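Long-range contact in 11R-lipoxygenase (PDB 3VF1), which probably adds molecular oxygen to polyunsaturated fatty acids with a non-heme iron, under the control of calcium: residues K326-L338 / I344-G356. Numbering follows the deposited sequence.
Sequences KRYITTPLGLFYL and IIPIAIQLYQQPG
Leu-333 and Gln-350 form the first backbone-paired rung of an antiparallel beta hairpin, strands 333-338 and 344-350, within a sheet that also includes strand 306-310. Their CA atoms lie 5.2 Å apart, and each amide donates to the other's carbonyl, with both donors in the carbonyl plane. A classic bulge follows: Leu-335 N donates to Ala-348 O, while Leu-335 O accepts from Ile-347 N at 2.8 Å, so two residues face one. Beyond it, Tyr-337 and Ile-345 bond in both directions. Ile-347, displaced at the bulge, sets its CG2 3.8 Å from Tyr-337 CB. The Tyr-337 ring itself leads off, CG lying anti to the backbone N (chi1 -176°), and its OH bonds to Asp-292. On the other face, Ile-344 uses two branches: CG2 meets Leu-338 CD1 at 3.8 Å, and CD1 reaches Phe-336 CD2.

At the other end, Leu-333 CD1 lies 3.3 Å from Gln-353 NE2, the two side chains crossing at about a right angle. The bend at chi2 (-72°) brings this amide back over residues 326-338, where NE2 donates to Thr-331 O at 3.0 Å, from above the carbonyl plane; NE2 also bonds to Asp-310 of strand 306-310. With an alanine here, Thr-331 O and Asp-310 would probably lose the donor they share, and a gap would open beside Leu-333 CD1. Nearby, Leu-351 O accepts from both Thr-330 OG1 and Thr-331 N. Thr-330 CB sits over one face of the Tyr-352 ring, 4.0 Å from the centroid and 17° off the normal, a CH-pi contact; at the ring's edge, a water links Tyr-352 OH to Ile-329 O.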
# COMPACT_ATOMS: atom_id res chain seq x y z
N LYS A 326 6.97 -14.41 -26.75
CA LYS A 326 8.23 -14.68 -26.08
C LYS A 326 8.82 -13.38 -25.52
O LYS A 326 8.94 -12.39 -26.24
CB LYS A 326 9.23 -15.32 -27.04
CG LYS A 326 8.78 -16.65 -27.60
CD LYS A 326 9.91 -17.36 -28.33
CE LYS A 326 9.47 -18.72 -28.87
NZ LYS A 326 8.43 -18.60 -29.93
N ARG A 327 9.17 -13.40 -24.24
CA ARG A 327 9.72 -12.23 -23.58
C ARG A 327 11.05 -12.56 -22.94
O ARG A 327 11.35 -13.73 -22.66
CB ARG A 327 8.73 -11.70 -22.53
CG ARG A 327 7.36 -11.41 -23.10
CD ARG A 327 6.34 -11.13 -22.01
NE ARG A 327 4.99 -11.08 -22.54
CZ ARG A 327 3.89 -10.97 -21.79
NH1 ARG A 327 3.99 -10.88 -20.47
NH2 ARG A 327 2.70 -10.94 -22.37
N TYR A 328 11.86 -11.54 -22.70
CA TYR A 328 13.20 -11.74 -22.18
C TYR A 328 13.53 -10.78 -21.05
O TYR A 328 12.92 -9.71 -20.93
CB TYR A 328 14.22 -11.57 -23.31
CG TYR A 328 13.98 -12.47 -24.49
CD1 TYR A 328 13.08 -12.12 -25.49
CD2 TYR A 328 14.64 -13.69 -24.61
CE1 TYR A 328 12.85 -12.95 -26.57
CE2 TYR A 328 14.42 -14.52 -25.69
CZ TYR A 328 13.52 -14.15 -26.66
OH TYR A 328 13.29 -14.97 -27.74
N ILE A 329 14.49 -11.18 -20.23
CA ILE A 329 15.00 -10.33 -19.16
C ILE A 329 16.40 -10.80 -18.83
O ILE A 329 16.75 -11.95 -19.08
CB ILE A 329 14.12 -10.39 -17.90
CG1 ILE A 329 14.31 -9.13 -17.05
CG2 ILE A 329 14.45 -11.63 -17.07
CD1 ILE A 329 13.82 -7.85 -17.71
N THR A 330 17.21 -9.91 -18.28
CA THR A 330 18.56 -10.27 -17.87
C THR A 330 18.67 -10.15 -16.36
O THR A 330 17.66 -10.07 -15.66
CB THR A 330 19.61 -9.37 -18.56
OG1 THR A 330 19.55 -8.04 -18.02
CG2 THR A 330 19.36 -9.31 -20.06
N THR A 331 19.90 -10.15 -15.85
CA THR A 331 20.14 -10.08 -14.42
C THR A 331 21.23 -9.04 -14.19
O THR A 331 22.31 -9.36 -13.69
CB THR A 331 20.58 -11.44 -13.87
OG1 THR A 331 21.81 -11.83 -14.49
CG2 THR A 331 19.52 -12.49 -14.16
N PRO A 332 20.94 -7.78 -14.54
CA PRO A 332 21.96 -6.75 -14.74
C PRO A 332 22.55 -6.17 -13.46
O PRO A 332 22.04 -6.38 -12.36
CB PRO A 332 21.19 -5.66 -15.48
CG PRO A 332 19.81 -5.78 -14.97
CD PRO A 332 19.58 -7.25 -14.71
N LEU A 333 23.65 -5.44 -13.63
CA LEU A 333 24.23 -4.63 -12.58
C LEU A 333 24.49 -3.24 -13.15
O LEU A 333 25.03 -3.11 -14.25
CB LEU A 333 25.54 -5.22 -12.07
CG LEU A 333 25.48 -6.62 -11.45
CD1 LEU A 333 25.68 -7.68 -12.52
CD2 LEU A 333 26.51 -6.76 -10.35
N GLY A 334 24.11 -2.22 -12.40
CA GLY A 334 24.34 -0.85 -12.82
C GLY A 334 25.23 -0.14 -11.83
O GLY A 334 25.07 -0.30 -10.62
N LEU A 335 26.16 0.65 -12.34
CA LEU A 335 27.06 1.42 -11.48
C LEU A 335 26.80 2.90 -11.70
O LEU A 335 26.67 3.36 -12.83
CB LEU A 335 28.51 1.08 -11.78
CG LEU A 335 29.51 1.41 -10.67
CD1 LEU A 335 29.27 0.52 -9.45
CD2 LEU A 335 30.94 1.27 -11.16
N PHE A 336 26.73 3.65 -10.60
CA PHE A 336 26.42 5.07 -10.67
C PHE A 336 27.48 5.90 -9.96
O PHE A 336 28.19 5.41 -9.09
CB PHE A 336 25.05 5.34 -10.05
CG PHE A 336 23.92 4.62 -10.73
CD1 PHE A 336 23.74 3.26 -10.56
CD2 PHE A 336 23.02 5.31 -11.54
CE1 PHE A 336 22.71 2.59 -11.18
CE2 PHE A 336 21.98 4.64 -12.16
CZ PHE A 336 21.83 3.28 -11.98
N TYR A 337 27.57 7.17 -10.35
CA TYR A 337 28.55 8.09 -9.78
C TYR A 337 27.83 9.30 -9.20
O TYR A 337 26.92 9.84 -9.82
CB TYR A 337 29.53 8.54 -10.86
CG TYR A 337 30.65 9.42 -10.36
CD1 TYR A 337 31.66 8.91 -9.57
CD2 TYR A 337 30.71 10.77 -10.71
CE1 TYR A 337 32.69 9.70 -9.12
CE2 TYR A 337 31.74 11.57 -10.26
CZ TYR A 337 32.73 11.03 -9.47
OH TYR A 337 33.76 11.82 -9.02
N LEU A 338 28.24 9.71 -8.01
CA LEU A 338 27.67 10.90 -7.37
C LEU A 338 28.44 12.14 -7.82
O LEU A 338 29.54 12.40 -7.34
CB LEU A 338 27.72 10.77 -5.85
CG LEU A 338 27.23 11.98 -5.06
CD1 LEU A 338 25.75 12.25 -5.33
CD2 LEU A 338 27.47 11.78 -3.58
N ILE A 344 23.28 11.89 -9.49
CA ILE A 344 23.91 10.60 -9.76
C ILE A 344 23.68 10.21 -11.22
O ILE A 344 22.60 10.40 -11.76
CB ILE A 344 23.40 9.47 -8.83
CG1 ILE A 344 21.92 9.19 -9.06
CG2 ILE A 344 23.64 9.84 -7.37
CD1 ILE A 344 21.54 7.75 -8.80
N ILE A 345 24.73 9.69 -11.85
CA ILE A 345 24.65 9.27 -13.24
C ILE A 345 25.12 7.83 -13.40
O ILE A 345 26.02 7.39 -12.68
CB ILE A 345 25.51 10.16 -14.15
CG1 ILE A 345 26.93 10.26 -13.59
CG2 ILE A 345 24.89 11.54 -14.29
CD1 ILE A 345 27.92 10.92 -14.53
N PRO A 346 24.53 7.10 -14.35
CA PRO A 346 25.01 5.76 -14.68
C PRO A 346 26.35 5.84 -15.41
O PRO A 346 26.50 6.68 -16.29
CB PRO A 346 23.92 5.23 -15.61
CG PRO A 346 23.38 6.45 -16.27
CD PRO A 346 23.42 7.52 -15.22
N ILE A 347 27.30 4.99 -15.05
CA ILE A 347 28.61 5.01 -15.69
C ILE A 347 29.03 3.65 -16.24
O ILE A 347 30.00 3.56 -16.98
CB ILE A 347 29.70 5.53 -14.73
CG1 ILE A 347 29.80 4.62 -13.50
CG2 ILE A 347 29.40 6.96 -14.31
CD1 ILE A 347 30.97 4.96 -12.59
N ALA A 348 28.29 2.60 -15.88
CA ALA A 348 28.62 1.26 -16.35
C ALA A 348 27.46 0.30 -16.13
O ALA A 348 26.72 0.43 -15.16
CB ALA A 348 29.87 0.74 -15.64
N ILE A 349 27.30 -0.66 -17.04
CA ILE A 349 26.23 -1.63 -16.96
C ILE A 349 26.67 -3.00 -17.48
O ILE A 349 27.34 -3.10 -18.51
CB ILE A 349 24.99 -1.19 -17.76
CG1 ILE A 349 24.38 0.08 -17.16
CG2 ILE A 349 23.95 -2.30 -17.80
CD1 ILE A 349 23.26 0.67 -17.99
N GLN A 350 26.28 -4.05 -16.77
CA GLN A 350 26.52 -5.42 -17.21
C GLN A 350 25.19 -6.16 -17.17
O GLN A 350 24.55 -6.23 -16.12
CB GLN A 350 27.54 -6.09 -16.30
CG GLN A 350 27.96 -7.49 -16.74
CD GLN A 350 29.01 -8.09 -15.83
OE1 GLN A 350 30.18 -7.71 -15.88
NE2 GLN A 350 28.60 -9.03 -14.99
N LEU A 351 24.76 -6.70 -18.30
CA LEU A 351 23.41 -7.24 -18.43
C LEU A 351 23.19 -8.53 -17.65
O LEU A 351 22.12 -8.73 -17.08
CB LEU A 351 23.06 -7.45 -19.91
CG LEU A 351 23.08 -6.19 -20.78
CD1 LEU A 351 22.68 -6.52 -22.21
CD2 LEU A 351 22.17 -5.11 -20.21
N TYR A 352 24.19 -9.40 -17.62
CA TYR A 352 24.07 -10.67 -16.89
C TYR A 352 25.09 -10.73 -15.76
O TYR A 352 26.13 -10.07 -15.81
CB TYR A 352 24.26 -11.86 -17.83
CG TYR A 352 23.15 -12.02 -18.86
CD1 TYR A 352 21.96 -12.66 -18.53
CD2 TYR A 352 23.32 -11.56 -20.16
CE1 TYR A 352 20.95 -12.81 -19.48
CE2 TYR A 352 22.32 -11.71 -21.11
CZ TYR A 352 21.14 -12.34 -20.76
OH TYR A 352 20.15 -12.49 -21.70
N GLN A 353 24.80 -11.54 -14.74
CA GLN A 353 25.62 -11.61 -13.54
C GLN A 353 27.05 -12.05 -13.84
O GLN A 353 28.01 -11.44 -13.37
CB GLN A 353 24.99 -12.56 -12.52
CG GLN A 353 23.78 -11.98 -11.80
CD GLN A 353 24.15 -10.90 -10.81
OE1 GLN A 353 24.94 -11.13 -9.89
NE2 GLN A 353 23.59 -9.71 -10.98
N GLN A 354 27.19 -13.12 -14.62
CA GLN A 354 28.50 -13.72 -14.86
C GLN A 354 29.16 -13.16 -16.12
O GLN A 354 28.59 -13.23 -17.21
CB GLN A 354 28.37 -15.24 -14.98
CG GLN A 354 27.89 -15.91 -13.71
CD GLN A 354 28.84 -15.68 -12.54
OE1 GLN A 354 30.06 -15.72 -12.71
NE2 GLN A 354 28.28 -15.44 -11.36
N PRO A 355 30.37 -12.59 -15.98
CA PRO A 355 31.10 -12.03 -17.12
C PRO A 355 31.38 -13.08 -18.20
O PRO A 355 31.64 -14.23 -17.87
CB PRO A 355 32.41 -11.55 -16.50
CG PRO A 355 32.13 -11.40 -15.05
CD PRO A 355 31.13 -12.46 -14.72
N GLY A 356 31.34 -12.67 -19.46
CA GLY A 356 31.57 -13.58 -20.57
C GLY A 356 31.80 -12.83 -21.87
O GLY A 356 31.79 -11.60 -21.90
O HOH W 1 17.69 -13.28 -21.50